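Long-range contacts in N-acetyl-beta-D glucosaminidase (Rhizomucor miehei CAU432, PDB 4ZM6), which probably hydrolyses terminal N-acetylglucosamine residues through a glycoside hydrolase family 3 region and carries a GCN5-related glucosamine N-acetyltransferase region that binds acetyl-CoA: residues L382-P386 with L512-E516; F412-S418 with H506-V510; D437-Q443 with Q467-A472. All coordinates share one frame; numbering follows the deposited sequence.

In the fold
All three contacts belong to the alpha/beta domain built on the mixed sheet whose strands run between residues 373 and 497. Interactions 1 and 2 share helix 503-513, their centres 13 Å apart, and they join directly where Ile-513 CD1 meets Phe-415 CZ at 4.1 Å. Interaction 3 pairs two other helices, and its nearest atoms are about 11 Å from interaction 1 and about 13 Å from interaction 2. Along the chain it is nested inside the loops closed by both. Of the three, interaction 1 comes near the acetyltransferase ligand: the side chain of Leu-512 is about 8 Å from that of the acetyl-CoA-binding Arg-520 and about 11 Å from the bound cofactor.

Interaction 1 of 3, residues L382-P386 with L512-E516; sequences LPIRP and LIFGE
Ile-384 meets the C-terminal end of helix 503-513 with both its backbone and its side chain. Its N donates to Ile-513 O over 2.9 Å with an N-H...O angle of 165°. This carbonyl belongs to the last helical residue, so the loop supplies a donor where the helix stops. The stop itself is a Schellman motif: Gly-515, with positive phi, is its C-prime residue, Glu-516 N returns to Arg-511 O and Gly-515 N to Leu-512 O.

The tight part is apolar. With CG1 of Ile-384 placed between its own backbone N and carbonyl carbon (chi1 66°), the branch runs alongside Ile-513, and Ile-384 CG1 lies 3.7 Å from Ile-513 CG2. Ile-384 CD1 continues over one face of the Phe-514 ring, 4.1 Å from the centroid and 22° off the normal, a CH-pi contact displaced toward the ring's rim. Pro-386 CG reaches Phe-514 CE2 obliquely at 3.9 Å. From the other flank Leu-382 CD2 touches Ile-513 CG2 at 3.9 Å.

At Pro-383, whose preceding peptide bond is cis, the contact borders solvent: the proline is partly exposed and Gly-515 exposed, although the backbones come near, with Pro-383 CA and Gly-515 CA 4.6 Å apart. On this exposed side of the turn the Glu-516 carboxylate forms salt bridges with Arg-422 and Arg-511.

The apolar side continues into the domain. Strand 373-377 meets Leu-382 and Leu-512 through Val-374, Trp-447 at the start of strand 447-452 packs on Ile-384 and Pro-386, and helix 413-422 contributes Phe-415 against Ile-513 and Leu-419 against Phe-514.

Interaction 2 of 3, residues F412-S418 with H506-V510; sequences FNSFHAS and HEAAV
Ser-414 and His-506 form the first polar link in a helix-helix packing of the alpha/beta sandwich domain, where segments 413-418 and 506-510 cross at -42° with axes 8.6 Å apart. Ser-414 OG lies at the edge of the imidazole, near its plane, and is hydrogen-bonded to His-506 ND1 over 2.7 Å; either atom could be the donor. The serine hydroxyl also has a weak bond to Pro-411 O.

One turn along, Ser-418 OG donates to Glu-507 OE2 over 2.6 Å, the hydroxyl lying almost straight out beyond the CD-OE2 bond. The glutamate reaches it because its chain bends at chi2 (63°) instead of running straight out. OE2 has a further hydrogen-bond partner beyond the two segments. Arg-422, from the end of the same helix 413-422, holds OE1 in a salt bridge and also bonds Ser-418 O.

Next to these polar groups, toward strand 392-397, lies an aromatic cluster of Phe-412, Phe-415 and His-506. Phe-415 CB lies over one face of the His-506 ring, 4.2 Å from the centroid and 24° off its normal. Phe-412 has its ring nearly parallel to the imidazole but slid aside, with little overlap. Phe-394 of strand 392-397 stacks with Phe-415. Further along helix 503-513, Val-510 CG2 touches both Ser-418 CB at 3.7 Å and Phe-415 CE1 at 3.9 Å.

Interaction 3 of 3, residues D437-Q443 with Q467-A472; sequences DLSQKIQ and QAQKLA
Leu-471 reaches from its helix toward helix 439-444, its CB and CD1 meeting different residues. Leu-471 CB lies 3.8 Å from Ile-442 CG2. CG then stands anti to the carbonyl carbon (chi1 -60°), which directs the branch toward the start of the partner helix. At the tip, Leu-471 CD1 reaches Ser-439 CB at 3.6 Å and Ser-439 CA at a similar separation, so the methyl rests against the first turn of helix 439-444 and not only against a side chain. Leu-471 CD1 also has Gln-443 OE1 at 4.1 Å, where the exposed glutamine passes at a slant.

Ile-442 fills the inner side of the contact with one methyl. Ile-442 CG2 packs on the end of helix 459-471, 3.6 Å from Ala-472 N and 4.2 Å from Ala-468 CB. This close approach to the backbone is consistent with the small alanine side chains there.

The two helices serve successive beta-alpha-beta crossovers of the alpha/beta sandwich, the first leading from strand 426-431 to strand 447-452 and the second from there to strand 475-479. Their short segments approach to 9.3 Å and cross at -45°. The sheet lies beneath the apolar side, with Val-448 touching both Ile-442 and Ala-472, Ile-450 touching Ala-468, and Leu-393 also packing on Ile-442.

Toward the N-terminus of helix 439-444 the contact becomes polar. Gln-467 extends from its helix to bring its amide beside the Asp-437 carboxylate, the two planes only 4° apart. Within the loop-helix junction, Ser-439 OG donates to Asp-437 OD2 over 2.7 Å.

Interaction 1 of 3, residues L382-P386 with L512-E516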
ATOM      1  N   LEU A 382     -29.670  27.341  -6.530  1.00 50.96           N
ATOM      2  CA  LEU A 382     -30.193  26.075  -6.035  1.00 51.82           C
ATOM      3  C   LEU A 382     -30.249  26.097  -4.517  1.00 52.38           C
ATOM      4  O   LEU A 382     -29.332  26.600  -3.879  1.00 54.79           O
ATOM      5  CB  LEU A 382     -29.303  24.904  -6.447  1.00 53.59           C
ATOM      6  CG  LEU A 382     -29.190  24.527  -7.924  1.00 54.71           C
ATOM      7  CD1 LEU A 382     -28.318  23.283  -8.046  1.00 54.12           C
ATOM      8  CD2 LEU A 382     -30.560  24.303  -8.545  1.00 54.97           C
ATOM      9  N   PRO A 383     -31.317  25.540  -3.926  1.00 52.55           N
ATOM     10  CA  PRO A 383     -32.466  24.951  -4.612  1.00 51.99           C
ATOM     11  C   PRO A 383     -33.383  26.041  -5.125  1.00 51.14           C
ATOM     12  O   PRO A 383     -33.425  27.127  -4.538  1.00 47.73           O
ATOM     13  CB  PRO A 383     -33.147  24.135  -3.518  1.00 52.31           C
ATOM     14  CG  PRO A 383     -32.800  24.840  -2.255  1.00 52.14           C
ATOM     15  CD  PRO A 383     -31.460  25.487  -2.461  1.00 51.42           C
ATOM     16  N   ILE A 384     -34.079  25.764  -6.228  1.00 52.60           N
ATOM     17  CA  ILE A 384     -35.029  26.727  -6.791  1.00 53.23           C
ATOM     18  C   ILE A 384     -36.402  26.516  -6.167  1.00 53.74           C
ATOM     19  O   ILE A 384     -36.816  25.381  -5.894  1.00 54.40           O
ATOM     20  CB  ILE A 384     -35.109  26.689  -8.343  1.00 52.79           C
ATOM     21  CG1 ILE A 384     -35.684  25.368  -8.872  1.00 52.98           C
ATOM     22  CG2 ILE A 384     -33.739  26.939  -8.945  1.00 52.43           C
ATOM     23  CD1 ILE A 384     -36.099  25.440 -10.326  1.00 52.37           C
ATOM     24  N   ARG A 385     -37.087  27.623  -5.913  1.00 54.95           N
ATOM     25  CA  ARG A 385     -38.410  27.591  -5.309  1.00 56.86           C
ATOM     26  C   ARG A 385     -39.270  28.563  -6.090  1.00 57.77           C
ATOM     27  O   ARG A 385     -39.651  29.618  -5.570  1.00 58.66           O
ATOM     28  CB  ARG A 385     -38.355  27.993  -3.830  1.00 56.84           C
ATOM     29  CG  ARG A 385     -37.397  27.174  -2.973  1.00 56.60           C
ATOM     30  CD  ARG A 385     -37.018  27.941  -1.716  1.00 56.59           C
ATOM     31  NE  ARG A 385     -35.859  27.378  -1.029  1.00 55.94           N
ATOM     32  CZ  ARG A 385     -35.860  26.233  -0.349  1.00 56.43           C
ATOM     33  NH1 ARG A 385     -36.963  25.487  -0.272  1.00 56.10           N
ATOM     34  NH2 ARG A 385     -34.744  25.824   0.254  1.00 55.11           N
ATOM     35  N   PRO A 386     -39.564  28.222  -7.357  1.00 57.70           N
ATOM     36  CA  PRO A 386     -40.344  29.125  -8.199  1.00 57.13           C
ATOM     37  C   PRO A 386     -41.788  29.262  -7.731  1.00 54.82           C
ATOM     38  O   PRO A 386     -42.314  28.387  -7.039  1.00 50.42           O
ATOM     39  CB  PRO A 386     -40.293  28.450  -9.575  1.00 57.63           C
ATOM     40  CG  PRO A 386     -40.128  27.002  -9.270  1.00 57.63           C
ATOM     41  CD  PRO A 386     -39.255  26.955  -8.046  1.00 56.95           C
ATOM     42  N   LEU A 512     -32.967  17.275  -6.745  1.00 47.23           N
ATOM     43  CA  LEU A 512     -31.873  18.098  -6.245  1.00 48.10           C
ATOM     44  C   LEU A 512     -32.119  19.569  -6.558  1.00 47.87           C
ATOM     45  O   LEU A 512     -31.930  20.429  -5.697  1.00 45.98           O
ATOM     46  CB  LEU A 512     -30.543  17.660  -6.864  1.00 49.40           C
ATOM     47  CG  LEU A 512     -29.326  17.579  -5.940  1.00 50.12           C
ATOM     48  CD1 LEU A 512     -28.070  17.401  -6.781  1.00 50.68           C
ATOM     49  CD2 LEU A 512     -29.204  18.801  -5.046  1.00 50.86           C
ATOM     50  N   ILE A 513     -32.542  19.843  -7.790  1.00 48.91           N
ATOM     51  CA  ILE A 513     -32.791  21.214  -8.246  1.00 49.71           C
ATOM     52  C   ILE A 513     -33.906  21.887  -7.440  1.00 50.13           C
ATOM     53  O   ILE A 513     -33.789  23.059  -7.081  1.00 52.93           O
ATOM     54  CB  ILE A 513     -33.079  21.249  -9.771  1.00 50.79           C
ATOM     55  CG1 ILE A 513     -31.774  21.008 -10.546  1.00 50.82           C
ATOM     56  CG2 ILE A 513     -33.689  22.579 -10.208  1.00 49.99           C
ATOM     57  CD1 ILE A 513     -31.966  20.639 -12.001  1.00 50.80           C
ATOM     58  N   PHE A 514     -34.968  21.147  -7.134  1.00 49.83           N
ATOM     59  CA  PHE A 514     -36.062  21.681  -6.314  1.00 49.12           C
ATOM     60  C   PHE A 514     -35.849  21.511  -4.804  1.00 49.88           C
ATOM     61  O   PHE A 514     -36.759  21.764  -4.018  1.00 52.29           O
ATOM     62  CB  PHE A 514     -37.400  21.073  -6.749  1.00 48.22           C
ATOM     63  CG  PHE A 514     -37.879  21.597  -8.067  1.00 47.85           C
ATOM     64  CD1 PHE A 514     -37.414  21.049  -9.248  1.00 46.98           C
ATOM     65  CD2 PHE A 514     -38.758  22.669  -8.127  1.00 47.70           C
ATOM     66  CE1 PHE A 514     -37.833  21.541 -10.466  1.00 47.41           C
ATOM     67  CE2 PHE A 514     -39.182  23.168  -9.345  1.00 47.83           C
ATOM     68  CZ  PHE A 514     -38.720  22.601 -10.520  1.00 47.49           C
ATOM     69  N   GLY A 515     -34.656  21.097  -4.394  1.00 49.39           N
ATOM     70  CA  GLY A 515     -34.313  21.043  -2.979  1.00 50.03           C
ATOM     71  C   GLY A 515     -35.000  19.962  -2.164  1.00 50.12           C
ATOM     72  O   GLY A 515     -35.032  20.040  -0.940  1.00 53.26           O
ATOM     73  N   GLU A 516     -35.538  18.949  -2.833  1.00 49.10           N
ATOM     74  CA  GLU A 516     -36.184  17.833  -2.151  1.00 48.76           C
ATOM     75  C   GLU A 516     -35.140  16.908  -1.557  1.00 50.13           C
ATOM     76  O   GLU A 516     -35.396  16.210  -0.584  1.00 50.50           O
ATOM     77  CB  GLU A 516     -37.035  17.036  -3.137  1.00 48.13           C
ATOM     78  CG  GLU A 516     -38.186  17.816  -3.741  1.00 46.85           C
ATOM     79  CD  GLU A 516     -38.948  17.019  -4.775  1.00 46.59           C
ATOM     80  OE1 GLU A 516     -39.839  17.606  -5.431  1.00 47.24           O
ATOM     81  OE2 GLU A 516     -38.655  15.813  -4.936  1.00 44.86           O
TER

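Interaction 2 of 3, residues F412-S418 with H506-V510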
ATOM      1  N   PHE A 412     -33.764  13.323 -23.028  1.00 57.41           N
ATOM      2  CA  PHE A 412     -34.019  14.378 -22.080  1.00 54.47           C
ATOM      3  C   PHE A 412     -35.483  14.542 -21.798  1.00 53.49           C
ATOM      4  O   PHE A 412     -35.884  15.430 -21.112  1.00 55.31           O
ATOM      5  CB  PHE A 412     -33.544  15.661 -22.660  1.00 20.00           C
ATOM      6  CG  PHE A 412     -32.184  16.022 -22.268  1.00 20.00           C
ATOM      7  CD1 PHE A 412     -31.925  16.489 -21.021  1.00 20.00           C
ATOM      8  CD2 PHE A 412     -31.162  15.927 -23.162  1.00 20.00           C
ATOM      9  CE1 PHE A 412     -30.656  16.853 -20.667  1.00 20.00           C
ATOM     10  CE2 PHE A 412     -29.891  16.292 -22.825  1.00 20.00           C
ATOM     11  CZ  PHE A 412     -29.636  16.757 -21.574  1.00 20.00           C
ATOM     12  N   ASN A 413     -36.281  13.686 -22.363  1.00 51.63           N
ATOM     13  CA  ASN A 413     -37.720  13.650 -22.086  1.00 51.46           C
ATOM     14  C   ASN A 413     -38.064  13.229 -20.668  1.00 52.59           C
ATOM     15  O   ASN A 413     -39.053  13.704 -20.106  1.00 54.57           O
ATOM     16  CB  ASN A 413     -38.428  12.673 -23.027  1.00 51.18           C
ATOM     17  CG  ASN A 413     -38.593  13.220 -24.422  1.00 50.18           C
ATOM     18  OD1 ASN A 413     -38.160  14.335 -24.731  1.00 49.43           O
ATOM     19  ND2 ASN A 413     -39.225  12.433 -25.280  1.00 48.58           N
ATOM     20  N   SER A 414     -37.291  12.297 -20.114  1.00 51.24           N
ATOM     21  CA  SER A 414     -37.469  11.897 -18.723  1.00 48.80           C
ATOM     22  C   SER A 414     -37.198  13.095 -17.808  1.00 48.27           C
ATOM     23  O   SER A 414     -37.920  13.325 -16.839  1.00 48.16           O
ATOM     24  CB  SER A 414     -36.556  10.721 -18.370  1.00 49.16           C
ATOM     25  OG  SER A 414     -35.225  10.952 -18.791  1.00 50.72           O
ATOM     26  N   PHE A 415     -36.163  13.865 -18.129  1.00 46.63           N
ATOM     27  CA  PHE A 415     -35.902  15.113 -17.429  1.00 45.79           C
ATOM     28  C   PHE A 415     -37.181  15.947 -17.474  1.00 45.89           C
ATOM     29  O   PHE A 415     -37.661  16.401 -16.441  1.00 44.79           O
ATOM     30  CB  PHE A 415     -34.727  15.867 -18.078  1.00 45.40           C
ATOM     31  CG  PHE A 415     -33.944  16.741 -17.127  1.00 44.63           C
ATOM     32  CD1 PHE A 415     -34.519  17.861 -16.546  1.00 44.66           C
ATOM     33  CD2 PHE A 415     -32.616  16.460 -16.843  1.00 44.67           C
ATOM     34  CE1 PHE A 415     -33.793  18.672 -15.690  1.00 44.31           C
ATOM     35  CE2 PHE A 415     -31.884  17.262 -15.988  1.00 45.19           C
ATOM     36  CZ  PHE A 415     -32.474  18.372 -15.410  1.00 45.69           C
ATOM     37  N   HIS A 416     -37.736  16.110 -18.674  1.00 48.35           N
ATOM     38  CA  HIS A 416     -38.974  16.870 -18.887  1.00 49.41           C
ATOM     39  C   HIS A 416     -40.105  16.360 -18.013  1.00 46.54           C
ATOM     40  O   HIS A 416     -40.742  17.134 -17.311  1.00 46.40           O
ATOM     41  CB  HIS A 416     -39.396  16.819 -20.363  1.00 53.19           C
ATOM     42  CG  HIS A 416     -40.714  17.472 -20.642  1.00 55.85           C
ATOM     43  ND1 HIS A 416     -40.946  18.811 -20.404  1.00 56.21           N
ATOM     44  CD2 HIS A 416     -41.868  16.974 -21.145  1.00 56.03           C
ATOM     45  CE1 HIS A 416     -42.186  19.108 -20.744  1.00 54.99           C
ATOM     46  NE2 HIS A 416     -42.767  18.012 -21.197  1.00 56.16           N
ATOM     47  N   ALA A 417     -40.340  15.055 -18.059  1.00 46.38           N
ATOM     48  CA  ALA A 417     -41.348  14.409 -17.210  1.00 46.62           C
ATOM     49  C   ALA A 417     -41.170  14.764 -15.736  1.00 48.33           C
ATOM     50  O   ALA A 417     -42.130  15.111 -15.045  1.00 47.08           O
ATOM     51  CB  ALA A 417     -41.284  12.901 -17.384  1.00 45.69           C
ATOM     52  N   SER A 418     -39.951  14.685 -15.264  1.00 50.50           N
ATOM     53  CA  SER A 418     -39.691  14.893 -13.877  1.00 50.99           C
ATOM     54  C   SER A 418     -39.861  16.321 -13.489  1.00 51.51           C
ATOM     55  O   SER A 418     -40.173  16.608 -12.374  1.00 53.30           O
ATOM     56  CB  SER A 418     -38.299  14.405 -13.524  1.00 51.84           C
ATOM     57  OG  SER A 418     -38.229  13.006 -13.576  1.00 51.83           O
ATOM     58  N   HIS A 506     -32.156  11.516 -14.003  1.00 45.34           N
ATOM     59  CA  HIS A 506     -32.867  12.771 -14.243  1.00 45.13           C
ATOM     60  C   HIS A 506     -33.879  13.071 -13.128  1.00 44.23           C
ATOM     61  O   HIS A 506     -34.015  14.219 -12.703  1.00 43.95           O
ATOM     62  CB  HIS A 506     -33.568  12.752 -15.604  1.00 46.10           C
ATOM     63  CG  HIS A 506     -32.627  12.753 -16.770  1.00 47.63           C
ATOM     64  ND1 HIS A 506     -32.985  12.290 -18.019  1.00 48.62           N
ATOM     65  CD2 HIS A 506     -31.336  13.149 -16.875  1.00 47.82           C
ATOM     66  CE1 HIS A 506     -31.961  12.410 -18.843  1.00 48.10           C
ATOM     67  NE2 HIS A 506     -30.948  12.929 -18.174  1.00 48.05           N
ATOM     68  N   GLU A 507     -34.585  12.050 -12.649  1.00 42.93           N
ATOM     69  CA  GLU A 507     -35.514  12.252 -11.545  1.00 42.76           C
ATOM     70  C   GLU A 507     -34.750  12.830 -10.355  1.00 42.38           C
ATOM     71  O   GLU A 507     -35.091  13.898  -9.856  1.00 43.37           O
ATOM     72  CB  GLU A 507     -36.226  10.943 -11.184  1.00 43.00           C
ATOM     73  CG  GLU A 507     -37.053  10.971  -9.898  1.00 43.59           C
ATOM     74  CD  GLU A 507     -38.216  11.952  -9.925  1.00 45.04           C
ATOM     75  OE1 GLU A 507     -38.834  12.167  -8.854  1.00 43.38           O
ATOM     76  OE2 GLU A 507     -38.527  12.501 -11.008  1.00 46.32           O
ATOM     77  N   ALA A 508     -33.692  12.144  -9.935  1.00 42.26           N
ATOM     78  CA  ALA A 508     -32.851  12.611  -8.832  1.00 41.45           C
ATOM     79  C   ALA A 508     -32.269  14.006  -9.070  1.00 40.84           C
ATOM     80  O   ALA A 508     -32.150  14.803  -8.143  1.00 38.77           O
ATOM     81  CB  ALA A 508     -31.727  11.624  -8.590  1.00 42.31           C
ATOM     82  N   ALA A 509     -31.897  14.295 -10.312  1.00 41.81           N
ATOM     83  CA  ALA A 509     -31.368  15.614 -10.657  1.00 43.40           C
ATOM     84  C   ALA A 509     -32.414  16.717 -10.476  1.00 43.55           C
ATOM     85  O   ALA A 509     -32.093  17.820 -10.026  1.00 43.05           O
ATOM     86  CB  ALA A 509     -30.839  15.612 -12.081  1.00 44.10           C
ATOM     87  N   VAL A 510     -33.663  16.415 -10.820  1.00 43.27           N
ATOM     88  CA  VAL A 510     -34.757  17.356 -10.601  1.00 44.27           C
ATOM     89  C   VAL A 510     -35.039  17.524  -9.109  1.00 43.75           C
ATOM     90  O   VAL A 510     -35.200  18.645  -8.625  1.00 41.89           O
ATOM     91  CB  VAL A 510     -36.030  16.919 -11.342  1.00 45.28           C
ATOM     92  CG1 VAL A 510     -37.229  17.734 -10.886  1.00 46.36           C
ATOM     93  CG2 VAL A 510     -35.826  17.066 -12.842  1.00 45.61           C
TER

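Interaction 3 of 3, residues D437-Q443 with Q467-A472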
ATOM      1  N   ASP A 437     -32.469  31.449 -33.269  1.00 69.20           N
ATOM      2  CA  ASP A 437     -32.040  32.194 -32.085  1.00 68.00           C
ATOM      3  C   ASP A 437     -33.140  32.298 -31.013  1.00 70.33           C
ATOM      4  O   ASP A 437     -34.244  32.768 -31.283  1.00 71.84           O
ATOM      5  CB  ASP A 437     -31.575  33.591 -32.493  1.00 66.50           C
ATOM      6  CG  ASP A 437     -30.912  34.337 -31.357  1.00 67.07           C
ATOM      7  OD1 ASP A 437     -29.926  33.812 -30.796  1.00 66.97           O
ATOM      8  OD2 ASP A 437     -31.379  35.446 -31.027  1.00 65.96           O
ATOM      9  N   LEU A 438     -32.807  31.875 -29.795  1.00 70.30           N
ATOM     10  CA  LEU A 438     -33.765  31.783 -28.696  1.00 69.95           C
ATOM     11  C   LEU A 438     -33.585  32.878 -27.648  1.00 71.28           C
ATOM     12  O   LEU A 438     -34.211  32.830 -26.588  1.00 71.20           O
ATOM     13  CB  LEU A 438     -33.637  30.412 -28.033  1.00 69.62           C
ATOM     14  CG  LEU A 438     -34.167  29.268 -28.898  1.00 70.62           C
ATOM     15  CD1 LEU A 438     -33.371  27.993 -28.683  1.00 70.77           C
ATOM     16  CD2 LEU A 438     -35.645  29.043 -28.629  1.00 71.70           C
ATOM     17  N   SER A 439     -32.744  33.866 -27.945  1.00 72.60           N
ATOM     18  CA  SER A 439     -32.462  34.952 -27.008  1.00 74.27           C
ATOM     19  C   SER A 439     -33.710  35.416 -26.270  1.00 75.48           C
ATOM     20  O   SER A 439     -33.750  35.381 -25.045  1.00 80.17           O
ATOM     21  CB  SER A 439     -31.837  36.143 -27.738  1.00 74.92           C
ATOM     22  OG  SER A 439     -30.671  35.750 -28.437  1.00 76.24           O
ATOM     23  N   GLN A 440     -34.730  35.816 -27.024  1.00 79.13           N
ATOM     24  CA  GLN A 440     -35.942  36.435 -26.463  1.00 79.75           C
ATOM     25  C   GLN A 440     -36.644  35.572 -25.411  1.00 74.88           C
ATOM     26  O   GLN A 440     -37.170  36.090 -24.429  1.00 71.42           O
ATOM     27  CB  GLN A 440     -36.921  36.800 -27.589  1.00 83.55           C
ATOM     28  CG  GLN A 440     -38.164  37.543 -27.116  1.00 87.31           C
ATOM     29  CD  GLN A 440     -38.930  38.245 -28.231  1.00 91.07           C
ATOM     30  OE1 GLN A 440     -39.979  38.848 -27.987  1.00 93.47           O
ATOM     31  NE2 GLN A 440     -38.416  38.177 -29.454  1.00 90.90           N
ATOM     32  N   LYS A 441     -36.637  34.259 -25.613  1.00 73.59           N
ATOM     33  CA  LYS A 441     -37.260  33.334 -24.665  1.00 73.36           C
ATOM     34  C   LYS A 441     -36.444  33.283 -23.374  1.00 72.50           C
ATOM     35  O   LYS A 441     -36.999  33.233 -22.275  1.00 73.59           O
ATOM     36  CB  LYS A 441     -37.389  31.926 -25.263  1.00 72.63           C
ATOM     37  CG  LYS A 441     -37.756  31.901 -26.742  1.00 73.61           C
ATOM     38  CD  LYS A 441     -38.472  30.623 -27.152  1.00 74.02           C
ATOM     39  CE  LYS A 441     -39.983  30.758 -27.048  1.00 73.62           C
ATOM     40  NZ  LYS A 441     -40.676  29.700 -27.830  1.00 73.88           N
ATOM     41  N   ILE A 442     -35.123  33.322 -23.524  1.00 69.81           N
ATOM     42  CA  ILE A 442     -34.196  33.242 -22.401  1.00 69.12           C
ATOM     43  C   ILE A 442     -34.296  34.455 -21.475  1.00 70.31           C
ATOM     44  O   ILE A 442     -34.247  34.307 -20.252  1.00 73.86           O
ATOM     45  CB  ILE A 442     -32.743  33.075 -22.900  1.00 67.93           C
ATOM     46  CG1 ILE A 442     -32.594  31.754 -23.665  1.00 65.63           C
ATOM     47  CG2 ILE A 442     -31.753  33.117 -21.738  1.00 68.76           C
ATOM     48  CD1 ILE A 442     -31.443  31.746 -24.644  1.00 66.00           C
ATOM     49  N   GLN A 443     -34.456  35.642 -22.052  1.00 72.62           N
ATOM     50  CA  GLN A 443     -34.534  36.881 -21.258  1.00 75.39           C
ATOM     51  C   GLN A 443     -35.888  36.980 -20.559  1.00 73.97           C
ATOM     52  O   GLN A 443     -35.982  37.484 -19.443  1.00 72.08           O
ATOM     53  CB  GLN A 443     -34.317  38.144 -22.114  1.00 80.24           C
ATOM     54  CG  GLN A 443     -33.678  37.926 -23.483  1.00 83.76           C
ATOM     55  CD  GLN A 443     -33.294  39.208 -24.203  1.00 87.47           C
ATOM     56  OE1 GLN A 443     -32.937  39.179 -25.383  1.00 88.78           O
ATOM     57  NE2 GLN A 443     -33.368  40.337 -23.504  1.00 88.88           N
ATOM     58  N   GLN A 467     -24.390  31.784 -24.407  1.00 59.56           N
ATOM     59  CA  GLN A 467     -25.419  32.744 -24.785  1.00 63.49           C
ATOM     60  C   GLN A 467     -26.353  32.981 -23.602  1.00 63.15           C
ATOM     61  O   GLN A 467     -26.530  34.115 -23.161  1.00 63.51           O
ATOM     62  CB  GLN A 467     -26.208  32.235 -26.002  1.00 66.73           C
ATOM     63  CG  GLN A 467     -27.229  33.222 -26.565  1.00 69.90           C
ATOM     64  CD  GLN A 467     -28.102  32.641 -27.674  1.00 72.57           C
ATOM     65  OE1 GLN A 467     -29.035  33.298 -28.147  1.00 74.53           O
ATOM     66  NE2 GLN A 467     -27.808  31.413 -28.094  1.00 71.76           N
ATOM     67  N   ALA A 468     -26.928  31.898 -23.084  1.00 63.07           N
ATOM     68  CA  ALA A 468     -27.891  31.972 -21.985  1.00 64.11           C
ATOM     69  C   ALA A 468     -27.292  32.583 -20.720  1.00 65.25           C
ATOM     70  O   ALA A 468     -27.986  33.268 -19.972  1.00 69.03           O
ATOM     71  CB  ALA A 468     -28.453  30.590 -21.686  1.00 63.58           C
ATOM     72  N   GLN A 469     -26.010  32.330 -20.484  1.00 65.36           N
ATOM     73  CA  GLN A 469     -25.288  32.941 -19.369  1.00 66.85           C
ATOM     74  C   GLN A 469     -25.375  34.472 -19.412  1.00 65.84           C
ATOM     75  O   GLN A 469     -25.507  35.116 -18.374  1.00 66.01           O
ATOM     76  CB  GLN A 469     -23.823  32.460 -19.368  1.00 70.28           C
ATOM     77  CG  GLN A 469     -22.812  33.330 -18.623  1.00 72.65           C
ATOM     78  CD  GLN A 469     -22.991  33.354 -17.114  1.00 75.24           C
ATOM     79  OE1 GLN A 469     -22.271  34.066 -16.417  1.00 76.90           O
ATOM     80  NE2 GLN A 469     -23.941  32.576 -16.599  1.00 78.24           N
ATOM     81  N   LYS A 470     -25.301  35.044 -20.612  1.00 66.84           N
ATOM     82  CA  LYS A 470     -25.368  36.497 -20.782  1.00 66.97           C
ATOM     83  C   LYS A 470     -26.769  37.050 -20.558  1.00 65.16           C
ATOM     84  O   LYS A 470     -26.916  38.173 -20.086  1.00 68.43           O
ATOM     85  CB  LYS A 470     -24.888  36.908 -22.180  1.00 68.83           C
ATOM     86  CG  LYS A 470     -23.392  36.764 -22.396  1.00 70.80           C
ATOM     87  CD  LYS A 470     -23.005  37.127 -23.821  1.00 73.75           C
ATOM     88  CE  LYS A 470     -21.540  37.530 -23.926  1.00 76.47           C
ATOM     89  NZ  LYS A 470     -20.608  36.448 -23.497  1.00 76.99           N
ATOM     90  N   LEU A 471     -27.789  36.262 -20.893  1.00 62.93           N
ATOM     91  CA  LEU A 471     -29.172  36.750 -20.931  1.00 63.01           C
ATOM     92  C   LEU A 471     -30.094  36.295 -19.789  1.00 62.14           C
ATOM     93  O   LEU A 471     -30.971  37.049 -19.371  1.00 62.01           O
ATOM     94  CB  LEU A 471     -29.806  36.351 -22.267  1.00 61.67           C
ATOM     95  CG  LEU A 471     -29.125  36.893 -23.525  1.00 60.29           C
ATOM     96  CD1 LEU A 471     -29.900  36.467 -24.760  1.00 60.33           C
ATOM     97  CD2 LEU A 471     -28.992  38.406 -23.473  1.00 60.59           C
ATOM     98  N   ALA A 472     -29.913  35.072 -19.303  1.00 62.07           N
ATOM     99  CA  ALA A 472     -30.856  34.483 -18.354  1.00 63.86           C
ATOM    100  C   ALA A 472     -30.882  35.228 -17.026  1.00 64.98           C
ATOM    101  O   ALA A 472     -29.847  35.686 -16.545  1.00 67.24           O
ATOM    102  CB  ALA A 472     -30.522  33.017 -18.121  1.00 64.77           C
TER